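Local atomic coordinates of proximal thread matrix protein 1 (PDB entry 4CN9), a protein that binds collagen in the mussel byssus, probably through its two von Willebrand factor type A domains, and carries zinc ions. Residues A[52-57]-A[97-102]; A[83-88]-A[120-125]; A[370-375]-A[401-406]. One frame throughout, in Å; residues are numbered along the deposited sequence.

Interaction 1 (A[52-57]-A[97-102])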
loop_
_atom_site.group_PDB
_atom_site.type_symbol
_atom_site.label_atom_id
_atom_site.label_comp_id
_atom_site.label_asym_id
_atom_site.label_seq_id
_atom_site.Cartn_x
_atom_site.Cartn_y
_atom_site.Cartn_z
ATOM N N VAL A 52 7.866 10.772 14.547
ATOM C CA VAL A 52 6.440 10.974 14.304
ATOM C C VAL A 52 5.610 10.598 15.520
ATOM O O VAL A 52 5.911 9.617 16.186
ATOM C CB VAL A 52 5.975 10.145 13.085
ATOM C CG1 VAL A 52 4.471 10.306 12.848
ATOM C CG2 VAL A 52 6.746 10.574 11.834
ATOM N N GLN A 53 4.574 11.381 15.813
ATOM C CA GLN A 53 3.667 11.069 16.918
ATOM C C GLN A 53 2.647 10.031 16.480
ATOM O O GLN A 53 1.902 10.242 15.527
ATOM C CB GLN A 53 2.955 12.324 17.418
ATOM C CG GLN A 53 3.878 13.262 18.174
ATOM C CD GLN A 53 3.201 14.556 18.572
ATOM O OE1 GLN A 53 1.975 14.620 18.700
ATOM N NE2 GLN A 53 4.000 15.601 18.769
ATOM N N ALA A 54 2.610 8.909 17.184
ATOM C CA ALA A 54 1.871 7.748 16.708
ATOM C C ALA A 54 1.301 6.925 17.856
ATOM O O ALA A 54 1.839 6.928 18.972
ATOM C CB ALA A 54 2.787 6.865 15.855
ATOM N N ASP A 55 0.200 6.234 17.558
ATOM C CA ASP A 55 -0.297 5.141 18.384
ATOM C C ASP A 55 0.028 3.848 17.612
ATOM O O ASP A 55 -0.446 3.639 16.489
ATOM C CB ASP A 55 -1.806 5.291 18.653
ATOM C CG ASP A 55 -2.133 6.426 19.640
ATOM O OD1 ASP A 55 -1.324 6.703 20.553
ATOM O OD2 ASP A 55 -3.227 7.034 19.507
ATOM N N ILE A 56 0.902 3.024 18.184
ATOM C CA ILE A 56 1.395 1.832 17.516
ATOM C C ILE A 56 0.874 0.567 18.211
ATOM O O ILE A 56 1.020 0.406 19.415
ATOM C CB ILE A 56 2.934 1.804 17.499
ATOM C CG1 ILE A 56 3.487 3.075 16.828
ATOM C CG2 ILE A 56 3.427 0.582 16.771
ATOM C CD1 ILE A 56 4.769 3.584 17.458
ATOM N N ILE A 57 0.232 -0.299 17.437
ATOM C CA ILE A 57 -0.213 -1.590 17.909
ATOM C C ILE A 57 0.567 -2.681 17.208
ATOM O O ILE A 57 0.608 -2.735 15.983
ATOM C CB ILE A 57 -1.713 -1.802 17.628
ATOM C CG1 ILE A 57 -2.530 -0.702 18.313
ATOM C CG2 ILE A 57 -2.152 -3.189 18.087
ATOM C CD1 ILE A 57 -2.513 -0.764 19.839
ATOM N N ASN A 97 2.259 15.519 23.147
ATOM C CA ASN A 97 3.309 15.291 22.158
ATOM C C ASN A 97 3.834 13.854 22.219
ATOM O O ASN A 97 4.859 13.537 21.608
ATOM C CB ASN A 97 4.477 16.266 22.370
ATOM C CG ASN A 97 4.309 17.575 21.597
ATOM O OD1 ASN A 97 3.575 17.649 20.609
ATOM N ND2 ASN A 97 5.012 18.608 22.039
ATOM N N GLY A 98 3.127 12.987 22.944
ATOM C CA GLY A 98 3.611 11.647 23.208
ATOM C C GLY A 98 3.093 10.596 22.242
ATOM O O GLY A 98 2.005 10.732 21.686
ATOM N N SER A 99 3.888 9.549 22.031
ATOM C CA SER A 99 3.436 8.370 21.306
ATOM C C SER A 99 3.109 7.235 22.281
ATOM O O SER A 99 3.638 7.175 23.399
ATOM C CB SER A 99 4.497 7.908 20.312
ATOM O OG SER A 99 4.537 8.743 19.168
ATOM N N GLN A 100 2.234 6.335 21.850
ATOM C CA GLN A 100 1.856 5.193 22.665
ATOM C C GLN A 100 2.032 3.881 21.934
ATOM O O GLN A 100 2.020 3.816 20.704
ATOM C CB GLN A 100 0.410 5.313 23.126
ATOM C CG GLN A 100 0.174 6.395 24.153
ATOM C CD GLN A 100 -1.299 6.654 24.343
ATOM O OE1 GLN A 100 -2.060 6.743 23.370
ATOM N NE2 GLN A 100 -1.724 6.742 25.589
ATOM N N PHE A 101 2.168 2.832 22.726
ATOM C CA PHE A 101 2.445 1.505 22.228
ATOM C C PHE A 101 1.517 0.512 22.924
ATOM O O PHE A 101 1.326 0.598 24.133
ATOM C CB PHE A 101 3.888 1.174 22.585
ATOM C CG PHE A 101 4.543 0.259 21.641
ATOM C CD1 PHE A 101 4.413 -1.115 21.791
ATOM C CD2 PHE A 101 5.297 0.749 20.609
ATOM C CE1 PHE A 101 5.024 -1.978 20.912
ATOM C CE2 PHE A 101 5.918 -0.118 19.720
ATOM C CZ PHE A 101 5.787 -1.472 19.875
ATOM N N GLY A 102 0.953 -0.421 22.156
ATOM C CA GLY A 102 0.171 -1.518 22.699
ATOM C C GLY A 102 0.454 -2.828 21.972
ATOM O O GLY A 102 0.926 -2.843 20.833
#
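Ala54 to Ile57 and Ser99 to Gly102 run alongside each other as parallel backbone segments, and the axes of strands 54-57 and 100-102 lie only 12° apart. Three main-chain hydrogen bonds join them: Gln100 N gives to Ala54 O at 3.0 Å, Ile56 N to Gln100 O at 2.9 Å, and Gly102 N to Ile56 O at 2.9 Å. Phe101 CA adds a CA-H...O contact of 3.3 Å to Ile56 O.

Just ahead of this pairing, side chains supply the polar contacts. Ser99 OG stands beside its own backbone N (chi1 -76°) and accepts from Ala54 N at 2.8 Å; it also hydrogen-bonds Thr90 OG1. Gln53 reaches further out, where its NE2 gives a bent bond of 2.8 Å to OD1 of the poorly ordered Asn97, coming from above the carbonyl plane, with the two amide planes 64° apart.

This is a pair of neighbouring strands in the mixed sheet at the heart of the first von Willebrand factor A domain, with strand 166-173 flanking 54-61 on its other edge.

Asp55 and Gln100 lie side by side on one face and point the same way; Lys165 makes a salt bridge to Asp55 OD1. Apolar packing occurs on both faces. Ile56 CG2 meets Phe101 CE2 at 3.9 Å, on the face where helix 73-85 brings Val81 against the Phe101 ring. Ile57 CD1 rests 4.0 Å from Gly102 CA on the other, where Val149 of helix 142-153 also touches Ile57.

Interaction 2 (A[83-88]-A[120-125])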
loop_
_atom_site.group_PDB
_atom_site.type_symbol
_atom_site.label_atom_id
_atom_site.label_comp_id
_atom_site.label_asym_id
_atom_site.label_seq_id
_atom_site.Cartn_x
_atom_site.Cartn_y
_atom_site.Cartn_z
ATOM N N GLU A 83 12.950 -3.446 20.419
ATOM C CA GLU A 83 13.757 -2.596 19.565
ATOM C C GLU A 83 12.897 -1.570 18.816
ATOM O O GLU A 83 13.306 -0.426 18.625
ATOM C CB GLU A 83 14.570 -3.462 18.600
ATOM C CG GLU A 83 15.653 -4.253 19.337
ATOM C CD GLU A 83 16.205 -5.403 18.530
ATOM O OE1 GLU A 83 15.954 -5.457 17.315
ATOM O OE2 GLU A 83 16.892 -6.260 19.118
ATOM N N LEU A 84 11.695 -1.981 18.415
ATOM C CA LEU A 84 10.722 -1.056 17.824
ATOM C C LEU A 84 10.389 0.075 18.780
ATOM O O LEU A 84 10.409 1.243 18.401
ATOM C CB LEU A 84 9.426 -1.795 17.476
ATOM C CG LEU A 84 9.568 -2.874 16.402
ATOM C CD1 LEU A 84 8.278 -3.666 16.246
ATOM C CD2 LEU A 84 9.981 -2.232 15.081
ATOM N N VAL A 85 10.049 -0.280 20.011
ATOM C CA VAL A 85 9.733 0.709 21.029
ATOM C C VAL A 85 10.842 1.756 21.140
ATOM O O VAL A 85 10.582 2.959 21.194
ATOM C CB VAL A 85 9.527 0.051 22.388
ATOM C CG1 VAL A 85 9.460 1.108 23.492
ATOM C CG2 VAL A 85 8.263 -0.807 22.373
ATOM N N ASP A 86 12.084 1.290 21.153
ATOM C CA ASP A 86 13.246 2.172 21.320
ATOM C C ASP A 86 13.583 2.948 20.057
ATOM O O ASP A 86 14.504 3.758 20.059
ATOM C CB ASP A 86 14.469 1.357 21.780
ATOM C CG ASP A 86 14.462 1.094 23.281
ATOM O OD1 ASP A 86 13.668 1.743 24.001
ATOM O OD2 ASP A 86 15.245 0.243 23.747
ATOM N N SER A 87 12.830 2.710 18.983
ATOM C CA SER A 87 13.017 3.424 17.717
ATOM C C SER A 87 12.114 4.659 17.577
ATOM O O SER A 87 12.304 5.489 16.667
ATOM C CB SER A 87 12.752 2.467 16.553
ATOM O OG SER A 87 13.570 1.307 16.661
ATOM N N PHE A 88 11.139 4.792 18.473
ATOM C CA PHE A 88 10.201 5.910 18.411
ATOM C C PHE A 88 10.509 6.908 19.504
ATOM O O PHE A 88 10.223 6.672 20.669
ATOM C CB PHE A 88 8.752 5.412 18.494
ATOM C CG PHE A 88 8.314 4.686 17.257
ATOM C CD1 PHE A 88 7.815 5.384 16.173
ATOM C CD2 PHE A 88 8.437 3.314 17.167
ATOM C CE1 PHE A 88 7.430 4.729 15.034
ATOM C CE2 PHE A 88 8.048 2.651 16.029
ATOM C CZ PHE A 88 7.558 3.367 14.954
ATOM N N LYS A 120 3.748 4.430 30.399
ATOM C CA LYS A 120 4.067 5.818 30.106
ATOM C C LYS A 120 5.554 6.063 29.818
ATOM O O LYS A 120 5.937 7.177 29.470
ATOM C CB LYS A 120 3.598 6.691 31.270
ATOM C CG LYS A 120 2.090 6.616 31.519
ATOM C CD LYS A 120 1.357 7.741 30.793
ATOM C CE LYS A 120 -0.133 7.776 31.127
ATOM N NZ LYS A 120 -0.931 6.793 30.340
ATOM N N THR A 121 6.387 5.037 29.965
ATOM C CA THR A 121 7.788 5.133 29.558
ATOM C C THR A 121 8.209 3.932 28.715
ATOM O O THR A 121 7.613 2.857 28.809
ATOM C CB THR A 121 8.738 5.197 30.771
ATOM O OG1 THR A 121 8.753 3.929 31.433
ATOM C CG2 THR A 121 8.308 6.272 31.746
ATOM N N LYS A 122 9.252 4.114 27.914
ATOM C CA LYS A 122 9.833 3.025 27.140
ATOM C C LYS A 122 10.191 1.811 28.005
ATOM O O LYS A 122 9.950 0.669 27.612
ATOM C CB LYS A 122 11.076 3.506 26.389
ATOM C CG LYS A 122 10.787 4.376 25.169
ATOM C CD LYS A 122 12.082 4.697 24.425
ATOM C CE LYS A 122 11.845 5.424 23.108
ATOM N NZ LYS A 122 11.395 6.829 23.301
ATOM N N GLU A 123 10.768 2.054 29.180
ATOM C CA GLU A 123 11.180 0.969 30.072
ATOM C C GLU A 123 9.984 0.137 30.515
ATOM O O GLU A 123 10.017 -1.083 30.452
ATOM C CB GLU A 123 11.883 1.526 31.319
ATOM C CG GLU A 123 12.285 0.451 32.318
ATOM C CD GLU A 123 12.784 1.026 33.635
ATOM O OE1 GLU A 123 11.978 1.649 34.360
ATOM O OE2 GLU A 123 13.980 0.851 33.943
ATOM N N ASP A 124 8.940 0.811 30.980
ATOM C CA ASP A 124 7.714 0.138 31.390
ATOM C C ASP A 124 7.063 -0.657 30.251
ATOM O O ASP A 124 6.579 -1.773 30.466
ATOM C CB ASP A 124 6.728 1.158 31.950
ATOM C CG ASP A 124 7.095 1.611 33.355
ATOM O OD1 ASP A 124 7.946 0.958 33.985
ATOM O OD2 ASP A 124 6.526 2.611 33.829
ATOM N N ILE A 125 7.051 -0.085 29.047
ATOM C CA ILE A 125 6.514 -0.789 27.882
ATOM C C ILE A 125 7.341 -2.042 27.604
ATOM O O ILE A 125 6.791 -3.119 27.363
ATOM C CB ILE A 125 6.475 0.118 26.637
ATOM C CG1 ILE A 125 5.441 1.240 26.830
ATOM C CG2 ILE A 125 6.156 -0.698 25.384
ATOM C CD1 ILE A 125 5.635 2.400 25.875
#
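Lys122 reaches across from the first turn of helix 122-130 to the turn that follows helix 73-85, and its side chain runs alongside Val85 the other way round. Near its base the contact is apolar, with Lys122 CG lying 3.9 Å from Val85 CG1. Further out the chain stays extended through CE, and the last bond then turns (chi4 71°), which brings NZ to Phe88 O at 2.9 Å. The ammonium nitrogen approaches that carbonyl tilted 28° from its plane, and it has a second acceptor in Val91 O.

Asp86 crosses the lysine obliquely. What it meets is the aliphatic part: Asp86 OD1 is 3.4 Å from Lys122 CD but 5.6 Å from Lys122 NZ, while OD2 of the same carboxylate makes a salt bridge with Lys126, one turn further along the lysine's own helix.

Deeper in, Ile125 comes in one turn along from Lys122 and crosses Val85 at an angle, the two CG2 methyls 3.7 Å apart. Both residues also touch Phe101 of strand 100-106, so this apolar patch is the part of the contact that faces the sheet.

Each helix end is finished locally. Ser87 OG gives its proton to Glu83 O at 2.6 Å where helix 73-85 unwinds into the type I turn from Val85 to Phe88. At the start of the other helix, Thr121 is the N-cap, its OG1 accepting from Asp124 N.

In this von Willebrand factor A fold, the C-terminal end of helix 73-85, with the turn after it, packs against the first turn of helix 122-130. The chemistry is that of a lysine serving the backbone carbonyls of Phe88 and Val91, just after helix 73-85; its positive charge probably strengthens those bonds, while Asp86 pairs with Lys126.

Interaction 3 (A[370-375]-A[401-406])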
loop_
_atom_site.group_PDB
_atom_site.type_symbol
_atom_site.label_atom_id
_atom_site.label_comp_id
_atom_site.label_asym_id
_atom_site.label_seq_id
_atom_site.Cartn_x
_atom_site.Cartn_y
_atom_site.Cartn_z
ATOM N N ASP A 370 -8.830 -2.815 -21.289
ATOM C CA ASP A 370 -10.021 -3.571 -21.631
ATOM C C ASP A 370 -9.659 -4.969 -22.173
ATOM O O ASP A 370 -10.512 -5.664 -22.697
ATOM C CB ASP A 370 -10.888 -2.795 -22.646
ATOM C CG ASP A 370 -10.572 -3.132 -24.127
ATOM O OD1 ASP A 370 -9.396 -3.388 -24.502
ATOM O OD2 ASP A 370 -11.537 -3.123 -24.936
ATOM N N GLY A 371 -8.405 -5.383 -22.022
ATOM C CA GLY A 371 -7.979 -6.695 -22.486
ATOM C C GLY A 371 -6.930 -7.359 -21.612
ATOM O O GLY A 371 -6.377 -6.741 -20.710
ATOM N N GLN A 372 -6.627 -8.621 -21.904
ATOM C CA GLN A 372 -5.593 -9.327 -21.156
ATOM C C GLN A 372 -4.229 -9.121 -21.816
ATOM O O GLN A 372 -4.144 -8.823 -23.001
ATOM C CB GLN A 372 -5.926 -10.818 -21.039
ATOM C CG GLN A 372 -5.623 -11.647 -22.271
ATOM C CD GLN A 372 -6.804 -11.732 -23.219
ATOM O OE1 GLN A 372 -7.496 -10.740 -23.463
ATOM N NE2 GLN A 372 -7.041 -12.928 -23.766
ATOM N N ASN A 373 -3.160 -9.265 -21.046
ATOM C CA ASN A 373 -1.824 -9.053 -21.576
ATOM C C ASN A 373 -1.497 -10.001 -22.733
ATOM O O ASN A 373 -1.920 -11.167 -22.731
ATOM C CB ASN A 373 -0.758 -9.222 -20.490
ATOM C CG ASN A 373 0.587 -8.630 -20.911
ATOM O OD1 ASN A 373 0.654 -7.491 -21.367
ATOM N ND2 ASN A 373 1.652 -9.398 -20.768
ATOM N N ASN A 374 -0.730 -9.498 -23.698
ATOM C CA ASN A 374 -0.334 -10.295 -24.867
ATOM C C ASN A 374 0.929 -11.103 -24.637
ATOM O O ASN A 374 1.321 -11.940 -25.479
ATOM C CB ASN A 374 -0.214 -9.425 -26.133
ATOM C CG ASN A 374 0.936 -8.431 -26.077
ATOM O OD1 ASN A 374 1.639 -8.297 -25.065
ATOM N ND2 ASN A 374 1.152 -7.746 -27.187
ATOM N N GLY A 375 1.562 -10.863 -23.494
ATOM C CA GLY A 375 2.735 -11.614 -23.085
ATOM C C GLY A 375 4.077 -11.132 -23.621
ATOM O O GLY A 375 5.113 -11.762 -23.354
ATOM N N GLY A 401 -13.370 -7.954 -21.052
ATOM C CA GLY A 401 -12.211 -8.489 -21.740
ATOM C C GLY A 401 -10.924 -8.556 -20.927
ATOM O O GLY A 401 -9.976 -9.212 -21.339
ATOM N N PHE A 402 -10.875 -7.865 -19.790
ATOM C CA PHE A 402 -9.669 -7.832 -18.980
ATOM C C PHE A 402 -9.669 -8.974 -17.969
ATOM O O PHE A 402 -10.691 -9.648 -17.750
ATOM C CB PHE A 402 -9.550 -6.489 -18.247
ATOM C CG PHE A 402 -10.580 -6.308 -17.180
ATOM C CD1 PHE A 402 -11.812 -5.757 -17.474
ATOM C CD2 PHE A 402 -10.331 -6.728 -15.884
ATOM C CE1 PHE A 402 -12.777 -5.606 -16.480
ATOM C CE2 PHE A 402 -11.287 -6.589 -14.899
ATOM C CZ PHE A 402 -12.516 -6.034 -15.204
ATOM N N LEU A 403 -8.515 -9.181 -17.346
ATOM C CA LEU A 403 -8.377 -10.157 -16.275
ATOM C C LEU A 403 -8.002 -9.464 -14.971
ATOM O O LEU A 403 -6.996 -8.741 -14.898
ATOM C CB LEU A 403 -7.296 -11.179 -16.615
ATOM C CG LEU A 403 -7.617 -12.132 -17.754
ATOM C CD1 LEU A 403 -6.379 -12.922 -18.118
ATOM C CD2 LEU A 403 -8.747 -13.044 -17.339
ATOM N N LYS A 404 -8.802 -9.704 -13.943
ATOM C CA LYS A 404 -8.622 -9.043 -12.656
ATOM C C LYS A 404 -7.338 -9.485 -11.957
ATOM O O LYS A 404 -6.753 -8.734 -11.172
ATOM C CB LYS A 404 -9.823 -9.332 -11.751
ATOM C CG LYS A 404 -9.784 -8.532 -10.464
ATOM C CD LYS A 404 -11.100 -8.567 -9.713
ATOM C CE LYS A 404 -11.017 -7.666 -8.488
ATOM N NZ LYS A 404 -12.200 -7.815 -7.594
ATOM N N SER A 405 -6.924 -10.722 -12.215
ATOM C CA SER A 405 -5.666 -11.243 -11.685
ATOM C C SER A 405 -4.492 -10.343 -12.087
ATOM O O SER A 405 -3.608 -10.047 -11.280
ATOM C CB SER A 405 -5.428 -12.643 -12.250
ATOM O OG SER A 405 -5.723 -12.626 -13.634
ATOM N N GLU A 406 -4.493 -9.917 -13.343
ATOM C CA GLU A 406 -3.438 -9.065 -13.875
ATOM C C GLU A 406 -3.480 -7.667 -13.254
ATOM O O GLU A 406 -2.431 -7.088 -12.943
ATOM C CB GLU A 406 -3.528 -9.002 -15.407
ATOM C CG GLU A 406 -3.321 -10.369 -16.053
ATOM C CD GLU A 406 -3.291 -10.368 -17.585
ATOM O OE1 GLU A 406 -3.805 -9.425 -18.236
ATOM O OE2 GLU A 406 -2.744 -11.352 -18.139
HETATM O O HOH W 1 -13.216 -5.380 -21.798
HETATM O O HOH W 2 -6.123 -7.732 -18.018
HETATM O O HOH W 3 -10.148 -10.262 -24.106
#
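Glu406 takes the backbone N-H of Asn373 on its OE1 at 2.9 Å, through the syn lone pair and with a fairly straight bond of 160° at the hydrogen. The carboxylate also packs against Asn373 CB. Beside it, Leu403 CD1 touches Gln372 CB at 3.6 Å. Where the backbones pass close, Gly371 CA makes a CA-H...O contact of 3.4 Å to Gly401 O, glycine against glycine.

Three waters fill out this shell. One accepts from Leu403 N, the N-cap residue of helix 404-410, and lies 2.9 Å from both Gly371 O and Glu406 OE1. Another links Asp370 O to Gly401 N. The third gives to Gly401 O and to Gln372 OE1, whose CD is turned off the extended path at chi2 (-91°).

The loop that receives the glutamate is itself held by nearby loop residues and by helix 338-349: Asn373 OD1 accepts from Gly339 N and its ND2 gives to Lys377 O, while Gln372 O is bound by Thr336 OG1. Asp370 bonds through OD2 to Ser264 and through N to Asp260. By sequence, Asp260, Ser264 and Asp370 match Asp61, Ser65 and Asp174 of the first domain's MIDAS, so the contact borders the probable counterpart of that motif.

Segment 370-375 follows strand 362-369 and leads to helix 379-388; segment 401-406 follows the adjacent parallel strand 391-398 and enters helix 404-410. The two therefore meet above the C-terminal ends of neighbouring strands, with Ile338 of helix 338-349 touching both Asn373 and Glu406.

How the interactions relate
Interactions 1 and 2 belong to the first von Willebrand factor A domain and form one continuous packing region, their centres 10 Å apart. Along the chain their segments alternate, 52-57, 83-88, 97-102, 120-125, and they meet where Phe101 CZ touches Val85 CG2 at 3.6 Å and Ile56 CD1 touches Phe88 CD2 at 3.7 Å. Strand pairing and helix packing are thus built into one core. Interaction 3 comes later in the chain, in the second such domain on the opposite side of the molecule's centre, with centres about 42 Å from interaction 1 and 47 Å from interaction 2. The chain repeats one fold in two domains, tied together by a small three-stranded sheet and disulfides.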